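Local coordinates for protein neuraminidase (Influenza A virus, PDB 4K3Y) that is a neuraminidase-like surface protein of a bat influenza A virus with the sialidase beta-propeller fold, of uncertain enzymatic activity, at residues Phe336-Ala341 / Ile354-Thr359; Arg143-Ser148 / Glu195-Tyr200; Ser103-Gly108 / Ser147-Asn152. All coordinates share one frame; numbering follows the deposited sequence.

In the fold
All three contacts are buried within one six-bladed beta propeller, but one lies within a blade and two join blades. In interaction 1, two hairpin strands of a single blade share regular backbone bonds and an aromatic, aliphatic face. Interactions 2 and 3 instead join consecutive blades. Interaction 2, nearest the centre of the chain, sets the loop 143-148 against the start of strand 197-202 and mixes a salt bridge, a hydrogen bond from a side-chain amide and light packing. Interaction 3 ties strand 101-106 to the continuation of that loop through a disulfide. The two share Ser147 and Ser148 and touch directly, Gln145 CG lying 3.4 Å from Ser103 OG; interaction 1 reaches interaction 2 through Trp337 and Ala146.

Interaction 1 of 3, residues Phe336-Ala341 / Ile354-Thr359; sequences FWIEIA and ITFCGT
Phe336 to Ile338 run antiparallel to Ile354 to Phe356 as two arms of a beta hairpin, the short strand axes approaching to 4.7 Å. Phe336 and Phe356 make one hydrogen-bonded pair, in which Phe336 N to Phe356 O measures 2.8 Å and the return bond closes the ring. Ile338 and Ile354 make the next, with the N-H of Ile338 almost straight on Ile354 O (173°). Between them Trp337 and Thr355 form a non-hydrogen-bonded pair, touching on the other face of the sheet through Trp337 CB and Thr355 CG2.

Phe336 holds CG between its N and carbonyl carbon (chi1 62°), which brings the ring across to the partner strand. There Phe356 CB sits over one face of the Phe336 ring, a CH-pi contact 3.8 Å from the centroid. The ring planes are 23° apart, but too displaced for much face-to-face overlap. Ile338 CD1 meets Phe356 CE1 at 4.0 Å, and Ile340 CG1 packs on Ile354 CG1.

Strands 335-343 and 349-359 are the middle pair of a four-stranded propeller blade, flanked by strand 315-322 and by the N-terminal strand 20-26, while Leu310 and Leu311 of strand 306-311 pack against the phenylalanine and isoleucine face.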
ATOM      1  N   PHE C 336       6.832  24.424  10.800  1.00 47.38           N
ATOM      2  CA  PHE C 336       5.428  24.823  10.900  1.00 57.51           C
ATOM      3  C   PHE C 336       4.623  24.500   9.642  1.00 61.17           C
ATOM      4  O   PHE C 336       5.181  24.354   8.539  1.00 50.71           O
ATOM      5  CB  PHE C 336       5.255  26.298  11.336  1.00 52.11           C
ATOM      6  CG  PHE C 336       5.826  27.296  10.382  1.00 51.24           C
ATOM      7  CD1 PHE C 336       5.064  27.767   9.316  1.00 62.91           C
ATOM      8  CD2 PHE C 336       7.111  27.801  10.564  1.00 49.38           C
ATOM      9  CE1 PHE C 336       5.585  28.707   8.425  1.00 57.21           C
ATOM     10  CE2 PHE C 336       7.640  28.749   9.676  1.00 56.06           C
ATOM     11  CZ  PHE C 336       6.875  29.196   8.606  1.00 51.43           C
ATOM     12  N   TRP C 337       3.315  24.343   9.834  1.00 54.11           N
ATOM     13  CA  TRP C 337       2.395  24.148   8.727  1.00 52.26           C
ATOM     14  C   TRP C 337       1.462  25.353   8.640  1.00 47.89           C
ATOM     15  O   TRP C 337       1.076  25.925   9.660  1.00 46.42           O
ATOM     16  CB  TRP C 337       1.581  22.859   8.897  1.00 49.65           C
ATOM     17  CG  TRP C 337       0.855  22.774  10.223  1.00 46.52           C
ATOM     18  CD1 TRP C 337       1.264  22.093  11.324  1.00 48.38           C
ATOM     19  CD2 TRP C 337      -0.400  23.386  10.573  1.00 42.86           C
ATOM     20  NE1 TRP C 337       0.351  22.230  12.337  1.00 53.12           N
ATOM     21  CE2 TRP C 337      -0.682  23.018  11.907  1.00 46.96           C
ATOM     22  CE3 TRP C 337      -1.312  24.206   9.892  1.00 45.00           C
ATOM     23  CZ2 TRP C 337      -1.831  23.452  12.585  1.00 45.97           C
ATOM     24  CZ3 TRP C 337      -2.456  24.638  10.568  1.00 55.74           C
ATOM     25  CH2 TRP C 337      -2.701  24.259  11.902  1.00 50.04           C
ATOM     26  N   ILE C 338       1.109  25.718   7.412  1.00 47.29           N
ATOM     27  CA  ILE C 338       0.152  26.772   7.134  1.00 47.17           C
ATOM     28  C   ILE C 338      -1.015  26.233   6.315  1.00 53.63           C
ATOM     29  O   ILE C 338      -0.819  25.810   5.175  1.00 58.64           O
ATOM     30  CB  ILE C 338       0.792  27.867   6.272  1.00 60.23           C
ATOM     31  CG1 ILE C 338       2.102  28.373   6.892  1.00 65.02           C
ATOM     32  CG2 ILE C 338      -0.205  29.005   6.017  1.00 51.41           C
ATOM     33  CD1 ILE C 338       2.761  29.487   6.067  1.00 58.48           C
ATOM     34  N   GLU C 339      -2.226  26.265   6.874  1.00 59.96           N
ATOM     35  CA  GLU C 339      -3.436  25.956   6.092  1.00 51.67           C
ATOM     36  C   GLU C 339      -3.844  27.125   5.153  1.00 53.19           C
ATOM     37  O   GLU C 339      -3.872  28.298   5.539  1.00 57.55           O
ATOM     38  CB  GLU C 339      -4.590  25.509   6.996  1.00 50.70           C
ATOM     39  CG  GLU C 339      -5.733  24.785   6.268  1.00 57.64           C
ATOM     40  CD  GLU C 339      -6.743  24.133   7.226  1.00 71.17           C
ATOM     41  OE1 GLU C 339      -7.121  24.754   8.259  1.00 62.21           O
ATOM     42  OE2 GLU C 339      -7.160  22.986   6.941  1.00 67.84           O
ATOM     43  N   ILE C 340      -4.155  26.753   3.916  1.00 45.97           N
ATOM     44  CA  ILE C 340      -4.373  27.638   2.772  1.00 38.90           C
ATOM     45  C   ILE C 340      -5.811  27.466   2.256  1.00 52.53           C
ATOM     46  O   ILE C 340      -6.291  26.341   2.115  1.00 57.24           O
ATOM     47  CB  ILE C 340      -3.392  27.190   1.635  1.00 43.96           C
ATOM     48  CG1 ILE C 340      -1.959  27.511   2.023  1.00 45.47           C
ATOM     49  CG2 ILE C 340      -3.734  27.766   0.289  1.00 56.38           C
ATOM     50  CD1 ILE C 340      -1.848  28.795   2.775  1.00 63.73           C
ATOM     51  N   ALA C 341      -6.516  28.554   1.973  1.00 61.55           N
ATOM     52  CA  ALA C 341      -7.792  28.414   1.269  1.00 57.26           C
ATOM     53  C   ALA C 341      -7.482  28.126  -0.196  1.00 60.72           C
ATOM     54  O   ALA C 341      -6.684  28.836  -0.808  1.00 76.58           O
ATOM     55  CB  ALA C 341      -8.611  29.664   1.399  1.00 45.16           C
ATOM     56  N   ILE C 354       0.965  24.041   3.224  1.00 53.77           N
ATOM     57  CA  ILE C 354       2.377  24.292   2.961  1.00 52.67           C
ATOM     58  C   ILE C 354       3.061  24.071   4.295  1.00 57.46           C
ATOM     59  O   ILE C 354       2.485  24.390   5.353  1.00 47.84           O
ATOM     60  CB  ILE C 354       2.634  25.735   2.566  1.00 59.80           C
ATOM     61  CG1 ILE C 354       1.537  26.213   1.643  1.00 73.09           C
ATOM     62  CG2 ILE C 354       4.002  25.895   1.869  1.00 51.53           C
ATOM     63  CD1 ILE C 354       2.050  27.204   0.702  1.00 91.35           C
ATOM     64  N   THR C 355       4.274  23.522   4.253  1.00 49.88           N
ATOM     65  CA  THR C 355       5.049  23.324   5.471  1.00 46.66           C
ATOM     66  C   THR C 355       6.432  23.948   5.306  1.00 53.84           C
ATOM     67  O   THR C 355       6.936  24.082   4.189  1.00 56.27           O
ATOM     68  CB  THR C 355       5.147  21.831   5.858  1.00 46.60           C
ATOM     69  OG1 THR C 355       5.661  21.089   4.754  1.00 54.60           O
ATOM     70  CG2 THR C 355       3.783  21.269   6.222  1.00 52.33           C
ATOM     71  N   PHE C 356       7.040  24.332   6.420  1.00 49.97           N
ATOM     72  CA  PHE C 356       8.331  24.999   6.388  1.00 44.15           C
ATOM     73  C   PHE C 356       9.124  24.435   7.534  1.00 47.06           C
ATOM     74  O   PHE C 356       8.563  24.192   8.601  1.00 54.26           O
ATOM     75  CB  PHE C 356       8.161  26.511   6.620  1.00 46.85           C
ATOM     76  CG  PHE C 356       7.694  27.269   5.414  1.00 44.66           C
ATOM     77  CD1 PHE C 356       6.328  27.461   5.172  1.00 43.90           C
ATOM     78  CD2 PHE C 356       8.619  27.817   4.522  1.00 46.25           C
ATOM     79  CE1 PHE C 356       5.896  28.175   4.035  1.00 46.40           C
ATOM     80  CE2 PHE C 356       8.195  28.527   3.396  1.00 55.41           C
ATOM     81  CZ  PHE C 356       6.835  28.710   3.146  1.00 48.58           C
ATOM     82  N   CYS C 357      10.423  24.239   7.329  1.00 58.70           N
ATOM     83  CA  CYS C 357      11.324  23.849   8.416  1.00 52.33           C
ATOM     84  C   CYS C 357      12.458  24.841   8.459  1.00 49.27           C
ATOM     85  O   CYS C 357      12.754  25.498   7.453  1.00 69.88           O
ATOM     86  CB  CYS C 357      11.851  22.428   8.207  1.00 51.12           C
ATOM     87  SG  CYS C 357      10.549  21.172   8.339  1.00 79.47           S
ATOM     88  N   GLY C 358      13.086  24.972   9.619  1.00 44.80           N
ATOM     89  CA  GLY C 358      14.116  25.982   9.780  1.00 55.35           C
ATOM     90  C   GLY C 358      15.475  25.626   9.190  1.00 73.44           C
ATOM     91  O   GLY C 358      15.891  24.465   9.211  1.00 85.48           O
ATOM     92  N   THR C 359      16.153  26.642   8.663  1.00 74.83           N
ATOM     93  CA  THR C 359      17.542  26.559   8.234  1.00 68.86           C
ATOM     94  C   THR C 359      18.380  27.405   9.173  1.00 70.61           C
ATOM     95  O   THR C 359      17.932  28.460   9.633  1.00 72.91           O
ATOM     96  CB  THR C 359      17.721  27.187   6.851  1.00 83.16           C
ATOM     97  OG1 THR C 359      16.846  26.546   5.926  1.00 93.01           O
ATOM     98  CG2 THR C 359      19.176  27.054   6.357  1.00 90.01           C
TER

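Interaction 2 of 3, residues Arg143-Ser148 / Glu195-Tyr200; sequences RTQASS and EFPTCY
Gln145 and Pro197 lie at the centre of a junction between neighbouring blades of the beta propeller, where the loop leading into strand 150-152 passes the start of strand 197-202. Both segments bend sharply here: Ala146 and Phe196 both adopt left-handed backbone conformations. An ST turn shapes the loop, Thr144 OG1 accepting from Ala146 N at 3.2 Å, while the same hydroxyl is also hydrogen-bonded to Ser101 OG.

The Gln145 side chain travels along the proline. Gln145 CB rests against the ring, 3.7 Å from Pro197 CD, with Pro197 O also near. CG lies between the backbone N and carbonyl carbon (chi1 41°), and from there the chain runs extended, carrying CG and CD past the same carbonyl. At the tip, Gln145 NE2 donates to Pro197 O over 2.9 Å. The oxygen lies practically in the amide plane of Gln145, yet the nitrogen approaches from above the carbonyl plane, 44° out of it. The other branch, OE1, is hydrogen-bonded to Thr158 OG1, so both ends of the amide are engaged and its rotation is fixed.

At the N-terminal ends of both segments, the guanidinium of Arg143 meets Glu195 edge-on in a salt bridge between NH1 and OE2, and the guanidinium and carboxylate planes lie 25° apart; the modelled separation is too short to be relied on. Phe196 CD1 packs obliquely against Ala146 CB at 4.1 Å. Beyond the amide, Cys199 SG, disulfide-bonded to Cys208, lies 3.6 Å from Gln145 NE2.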
ATOM      1  N   ARG C 143     -13.105  21.102  23.134  1.00 55.05           N
ATOM      2  CA  ARG C 143     -12.296  21.484  21.974  1.00 55.08           C
ATOM      3  C   ARG C 143     -10.841  21.040  22.105  1.00 57.43           C
ATOM      4  O   ARG C 143     -10.137  21.461  23.038  1.00 62.10           O
ATOM      5  CB  ARG C 143     -12.296  23.005  21.812  1.00 56.15           C
ATOM      6  CG  ARG C 143     -13.587  23.629  21.318  1.00 48.99           C
ATOM      7  CD  ARG C 143     -13.712  25.044  21.878  1.00 52.37           C
ATOM      8  NE  ARG C 143     -14.636  25.043  22.999  1.00 77.61           N
ATOM      9  CZ  ARG C 143     -14.559  25.848  24.051  1.00 78.49           C
ATOM     10  NH1 ARG C 143     -13.593  26.748  24.149  1.00 60.95           N
ATOM     11  NH2 ARG C 143     -15.468  25.752  25.008  1.00 81.55           N
ATOM     12  N   THR C 144     -10.373  20.226  21.158  1.00 55.46           N
ATOM     13  CA  THR C 144      -8.938  19.893  21.094  1.00 52.22           C
ATOM     14  C   THR C 144      -8.098  21.064  20.578  1.00 54.82           C
ATOM     15  O   THR C 144      -8.638  22.085  20.142  1.00 68.99           O
ATOM     16  CB  THR C 144      -8.673  18.687  20.196  1.00 57.21           C
ATOM     17  OG1 THR C 144      -8.685  19.095  18.820  1.00 65.02           O
ATOM     18  CG2 THR C 144      -9.729  17.609  20.432  1.00 54.68           C
ATOM     19  N   GLN C 145      -6.779  20.912  20.599  1.00 54.40           N
ATOM     20  CA  GLN C 145      -5.913  22.019  20.216  1.00 55.16           C
ATOM     21  C   GLN C 145      -5.737  22.118  18.704  1.00 56.08           C
ATOM     22  O   GLN C 145      -5.077  23.049  18.213  1.00 64.03           O
ATOM     23  CB  GLN C 145      -4.560  21.909  20.901  1.00 58.01           C
ATOM     24  CG  GLN C 145      -4.026  20.498  20.948  1.00 64.22           C
ATOM     25  CD  GLN C 145      -2.713  20.398  21.704  1.00 67.96           C
ATOM     26  OE1 GLN C 145      -2.407  19.369  22.318  1.00 78.15           O
ATOM     27  NE2 GLN C 145      -1.918  21.459  21.645  1.00 75.76           N
ATOM     28  N   ALA C 146      -6.343  21.171  17.981  1.00 43.30           N
ATOM     29  CA  ALA C 146      -6.370  21.199  16.515  1.00 51.60           C
ATOM     30  C   ALA C 146      -4.959  21.344  15.973  1.00 55.78           C
ATOM     31  O   ALA C 146      -4.680  22.168  15.087  1.00 57.28           O
ATOM     32  CB  ALA C 146      -7.255  22.338  15.995  1.00 38.53           C
ATOM     33  N   SER C 147      -4.095  20.497  16.510  1.00 56.83           N
ATOM     34  CA  SER C 147      -2.670  20.601  16.349  1.00 54.53           C
ATOM     35  C   SER C 147      -2.060  19.350  16.962  1.00 60.58           C
ATOM     36  O   SER C 147      -2.746  18.554  17.602  1.00 53.42           O
ATOM     37  CB  SER C 147      -2.157  21.830  17.092  1.00 48.82           C
ATOM     38  OG  SER C 147      -0.741  21.903  16.994  1.00 77.94           O
ATOM     39  N   SER C 148      -0.763  19.178  16.770  1.00 60.12           N
ATOM     40  CA  SER C 148      -0.073  18.054  17.362  1.00 50.79           C
ATOM     41  C   SER C 148      -0.058  18.167  18.882  1.00 53.89           C
ATOM     42  O   SER C 148       0.150  19.276  19.421  1.00 55.84           O
ATOM     43  CB  SER C 148       1.358  17.990  16.839  1.00 49.44           C
ATOM     44  OG  SER C 148       2.027  16.850  17.350  1.00 67.72           O
ATOM     45  N   GLU C 195      -7.363  29.328  23.121  1.00 61.64           N
ATOM     46  CA  GLU C 195      -7.812  28.259  22.205  1.00 62.54           C
ATOM     47  C   GLU C 195      -6.722  27.771  21.255  1.00 54.30           C
ATOM     48  O   GLU C 195      -5.794  28.514  20.941  1.00 55.12           O
ATOM     49  CB  GLU C 195      -9.024  28.713  21.379  1.00 56.44           C
ATOM     50  CG  GLU C 195     -10.223  29.167  22.204  1.00 58.09           C
ATOM     51  CD  GLU C 195     -11.057  28.018  22.749  1.00 76.28           C
ATOM     52  OE1 GLU C 195     -11.057  26.912  22.156  1.00 93.36           O
ATOM     53  OE2 GLU C 195     -11.730  28.234  23.776  1.00 86.19           O
ATOM     54  N   PHE C 196      -6.846  26.521  20.810  1.00 55.06           N
ATOM     55  CA  PHE C 196      -5.945  25.943  19.793  1.00 55.03           C
ATOM     56  C   PHE C 196      -4.447  26.118  20.020  1.00 57.35           C
ATOM     57  O   PHE C 196      -3.749  26.544  19.095  1.00 56.68           O
ATOM     58  CB  PHE C 196      -6.257  26.551  18.417  1.00 44.80           C
ATOM     59  CG  PHE C 196      -7.709  26.707  18.156  1.00 59.91           C
ATOM     60  CD1 PHE C 196      -8.537  25.587  18.121  1.00 75.37           C
ATOM     61  CD2 PHE C 196      -8.260  27.962  17.961  1.00 61.43           C
ATOM     62  CE1 PHE C 196      -9.896  25.714  17.887  1.00 64.86           C
ATOM     63  CE2 PHE C 196      -9.627  28.100  17.718  1.00 57.13           C
ATOM     64  CZ  PHE C 196     -10.443  26.965  17.686  1.00 53.75           C
ATOM     65  N   PRO C 197      -3.936  25.795  21.222  1.00 57.80           N
ATOM     66  CA  PRO C 197      -2.478  25.972  21.339  1.00 57.05           C
ATOM     67  C   PRO C 197      -1.684  25.063  20.385  1.00 60.29           C
ATOM     68  O   PRO C 197      -2.057  23.901  20.177  1.00 56.08           O
ATOM     69  CB  PRO C 197      -2.189  25.591  22.798  1.00 61.39           C
ATOM     70  CG  PRO C 197      -3.376  24.764  23.236  1.00 54.89           C
ATOM     71  CD  PRO C 197      -4.550  25.289  22.465  1.00 44.76           C
ATOM     72  N   THR C 198      -0.633  25.613  19.779  1.00 58.71           N
ATOM     73  CA  THR C 198       0.336  24.818  19.032  1.00 61.28           C
ATOM     74  C   THR C 198       1.615  24.851  19.830  1.00 59.05           C
ATOM     75  O   THR C 198       2.001  25.888  20.388  1.00 65.70           O
ATOM     76  CB  THR C 198       0.608  25.350  17.607  1.00 67.42           C
ATOM     77  OG1 THR C 198       0.562  26.784  17.605  1.00 62.46           O
ATOM     78  CG2 THR C 198      -0.427  24.847  16.671  1.00 82.68           C
ATOM     79  N   CYS C 199       2.281  23.715  19.886  1.00 58.86           N
ATOM     80  CA  CYS C 199       3.320  23.563  20.880  1.00 61.75           C
ATOM     81  C   CYS C 199       4.619  23.023  20.305  1.00 70.57           C
ATOM     82  O   CYS C 199       4.636  22.429  19.228  1.00 72.67           O
ATOM     83  CB  CYS C 199       2.810  22.669  22.017  1.00 59.43           C
ATOM     84  SG  CYS C 199       1.162  23.123  22.651  1.00 80.19           S
ATOM     85  N   TYR C 200       5.708  23.240  21.037  1.00 76.02           N
ATOM     86  CA  TYR C 200       6.983  22.595  20.745  1.00 65.00           C
ATOM     87  C   TYR C 200       7.694  22.287  22.056  1.00 61.34           C
ATOM     88  O   TYR C 200       7.379  22.863  23.093  1.00 71.85           O
ATOM     89  CB  TYR C 200       7.851  23.467  19.836  1.00 60.87           C
ATOM     90  CG  TYR C 200       8.284  24.784  20.440  1.00 67.36           C
ATOM     91  CD1 TYR C 200       7.439  25.892  20.439  1.00 66.38           C
ATOM     92  CD2 TYR C 200       9.548  24.927  20.990  1.00 57.67           C
ATOM     93  CE1 TYR C 200       7.847  27.096  20.989  1.00 66.30           C
ATOM     94  CE2 TYR C 200       9.959  26.121  21.540  1.00 67.11           C
ATOM     95  CZ  TYR C 200       9.105  27.201  21.537  1.00 71.41           C
ATOM     96  OH  TYR C 200       9.514  28.389  22.079  1.00 84.50           O
TER

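Interaction 3 of 3, residues Ser103-Gly108 / Ser147-Asn152; sequences SSCHDG and SSCICN
Ser147 meets Ser103 through its carbonyl: Ser103 OG, anti to its own backbone N (chi1 -174°), points across and donates to Ser147 O, although the modelled distance is too short to be taken literally. The CA of Ser103 also lies close to this oxygen, 3.4 Å from Ser147 O.

At Ser148 the side chain turns off the partner strand. Ser148 OG donates to Cys149 O within its own segment over 2.8 Å and is also hydrogen-bonded to Ser47, while the closest approach to segment 103-108 is made by the backbone: Ser148 CA is 3.3 Å from Ser104 O in a CA-H...O contact. Ser104 O also accepts a conventional bond from Cys149 N, the next residue, at 2.9 Å. The donor stands well above the carbonyl plane of Ser104, 47° out of it.

Cys149 then turns its side chain toward Cys105, and Cys149 SG and Cys105 SG form a disulfide, 2.0 Å apart. The crowding of CB and SG in the model makes its detailed geometry doubtful. In the propeller this covalent link ties the first strand of one blade to the residue just ahead of the first strand of the next: 101-106 and 150-152 run nearly parallel, 15° apart, with axes 6.2 Å from each other at closest approach.

Ile150 directs its side chain away from segment 103-108, onto Cys199 of strand 197-202, and presents little more than its backbone N to the sulfur of Cys105. Cys151 again points toward segment 103-108. Cys151 SG, itself bonded to Cys156, lies 3.5 Å from Cys105 CB, and Cys151 CB is 3.4 Å from His106 O. The same sulfur touches Asp107 CB, whose carboxylate is held by Tyr126 through OD2 and by the backbone N of Phe109 and Gln110 through OD1.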
ATOM      1  N   SER C 103      -6.760  16.208  17.686  1.00 59.45           N
ATOM      2  CA  SER C 103      -5.346  16.417  17.912  1.00 61.78           C
ATOM      3  C   SER C 103      -4.703  15.019  17.892  1.00 58.96           C
ATOM      4  O   SER C 103      -5.332  14.031  18.311  1.00 54.73           O
ATOM      5  CB  SER C 103      -5.154  17.101  19.262  1.00 54.42           C
ATOM      6  OG  SER C 103      -3.804  17.464  19.474  1.00 66.54           O
ATOM      7  N   SER C 104      -3.478  14.901  17.381  1.00 54.06           N
ATOM      8  CA  SER C 104      -2.754  13.614  17.497  1.00 57.51           C
ATOM      9  C   SER C 104      -1.293  13.774  17.920  1.00 53.23           C
ATOM     10  O   SER C 104      -0.731  14.862  17.798  1.00 65.62           O
ATOM     11  CB  SER C 104      -2.833  12.798  16.205  1.00 63.65           C
ATOM     12  OG  SER C 104      -2.125  13.448  15.171  1.00 63.41           O
ATOM     13  N   CYS C 105      -0.704  12.689  18.422  1.00 59.44           N
ATOM     14  CA  CYS C 105       0.698  12.651  18.853  1.00 58.49           C
ATOM     15  C   CYS C 105       1.192  11.194  18.788  1.00 62.53           C
ATOM     16  O   CYS C 105       0.373  10.275  18.743  1.00 65.14           O
ATOM     17  CB  CYS C 105       0.974  13.272  20.215  1.00 46.32           C
ATOM     18  SG  CYS C 105      -0.488  13.749  21.186  1.00 73.59           S
ATOM     19  N   HIS C 106       2.511  10.965  18.787  1.00 58.80           N
ATOM     20  CA  HIS C 106       3.055   9.589  18.763  1.00 62.92           C
ATOM     21  C   HIS C 106       4.188   9.418  19.782  1.00 65.09           C
ATOM     22  O   HIS C 106       5.121  10.222  19.812  1.00 66.61           O
ATOM     23  CB  HIS C 106       3.527   9.236  17.357  1.00 63.69           C
ATOM     24  CG  HIS C 106       3.886   7.788  17.177  1.00 69.24           C
ATOM     25  ND1 HIS C 106       5.010   7.232  17.727  1.00 71.74           N
ATOM     26  CD2 HIS C 106       3.261   6.813  16.479  1.00 65.19           C
ATOM     27  CE1 HIS C 106       5.063   5.943  17.392  1.00 71.90           C
ATOM     28  NE2 HIS C 106       4.016   5.671  16.642  1.00 64.47           N
ATOM     29  N   ASP C 107       4.129   8.360  20.593  1.00 61.86           N
ATOM     30  CA  ASP C 107       5.047   8.233  21.737  1.00 62.79           C
ATOM     31  C   ASP C 107       6.218   7.292  21.470  1.00 70.77           C
ATOM     32  O   ASP C 107       7.063   7.098  22.337  1.00 74.24           O
ATOM     33  CB  ASP C 107       4.310   7.775  23.008  1.00 53.45           C
ATOM     34  CG  ASP C 107       3.598   6.441  22.825  1.00 66.20           C
ATOM     35  OD1 ASP C 107       3.828   5.756  21.790  1.00 55.39           O
ATOM     36  OD2 ASP C 107       2.810   6.072  23.733  1.00 79.96           O
ATOM     37  N   GLY C 108       6.260   6.706  20.277  1.00 68.99           N
ATOM     38  CA  GLY C 108       7.298   5.749  19.938  1.00 75.12           C
ATOM     39  C   GLY C 108       6.695   4.372  19.737  1.00 72.07           C
ATOM     40  O   GLY C 108       7.220   3.541  18.981  1.00 56.63           O
ATOM     41  N   SER C 147      -4.095  20.497  16.510  1.00 56.83           N
ATOM     42  CA  SER C 147      -2.670  20.601  16.349  1.00 54.53           C
ATOM     43  C   SER C 147      -2.060  19.350  16.962  1.00 60.58           C
ATOM     44  O   SER C 147      -2.746  18.554  17.602  1.00 53.42           O
ATOM     45  CB  SER C 147      -2.157  21.830  17.092  1.00 48.82           C
ATOM     46  OG  SER C 147      -0.741  21.903  16.994  1.00 77.94           O
ATOM     47  N   SER C 148      -0.763  19.178  16.770  1.00 60.12           N
ATOM     48  CA  SER C 148      -0.073  18.054  17.362  1.00 50.79           C
ATOM     49  C   SER C 148      -0.058  18.167  18.882  1.00 53.89           C
ATOM     50  O   SER C 148       0.150  19.276  19.421  1.00 55.84           O
ATOM     51  CB  SER C 148       1.358  17.990  16.839  1.00 49.44           C
ATOM     52  OG  SER C 148       2.027  16.850  17.350  1.00 67.72           O
ATOM     53  N   CYS C 149      -0.311  17.052  19.578  1.00 44.51           N
ATOM     54  CA  CYS C 149       0.026  16.973  21.004  1.00 63.04           C
ATOM     55  C   CYS C 149       1.531  16.714  21.129  1.00 68.24           C
ATOM     56  O   CYS C 149       2.225  16.436  20.132  1.00 67.80           O
ATOM     57  CB  CYS C 149      -0.713  15.817  21.714  1.00 59.36           C
ATOM     58  SG  CYS C 149      -2.038  14.978  20.841  1.00107.31           S
ATOM     59  N   ILE C 150       2.041  16.827  22.349  1.00 66.34           N
ATOM     60  CA  ILE C 150       3.467  16.612  22.575  1.00 66.24           C
ATOM     61  C   ILE C 150       3.731  15.336  23.378  1.00 66.66           C
ATOM     62  O   ILE C 150       3.200  15.154  24.472  1.00 74.41           O
ATOM     63  CB  ILE C 150       4.116  17.814  23.273  1.00 66.58           C
ATOM     64  CG1 ILE C 150       3.672  19.121  22.584  1.00 69.72           C
ATOM     65  CG2 ILE C 150       5.640  17.661  23.265  1.00 65.15           C
ATOM     66  CD1 ILE C 150       4.256  19.352  21.181  1.00 57.54           C
ATOM     67  N   CYS C 151       4.541  14.450  22.809  1.00 73.79           N
ATOM     68  CA  CYS C 151       5.010  13.255  23.504  1.00 76.19           C
ATOM     69  C   CYS C 151       6.492  13.352  23.769  1.00 78.94           C
ATOM     70  O   CYS C 151       7.269  13.773  22.908  1.00 76.63           O
ATOM     71  CB  CYS C 151       4.785  11.998  22.670  1.00 65.37           C
ATOM     72  SG  CYS C 151       3.077  11.572  22.436  1.00 84.29           S
ATOM     73  N   ASN C 152       6.898  12.944  24.959  1.00 77.70           N
ATOM     74  CA  ASN C 152       8.316  12.765  25.205  1.00 76.60           C
ATOM     75  C   ASN C 152       8.572  11.687  26.234  1.00 79.74           C
ATOM     76  O   ASN C 152       8.063  11.763  27.359  1.00 68.93           O
ATOM     77  CB  ASN C 152       8.971  14.076  25.623  1.00 75.57           C
ATOM     78  CG  ASN C 152      10.429  14.137  25.242  1.00 81.22           C
ATOM     79  OD1 ASN C 152      10.861  13.497  24.277  1.00 80.58           O
ATOM     80  ND2 ASN C 152      11.207  14.903  26.005  1.00 75.64           N
TER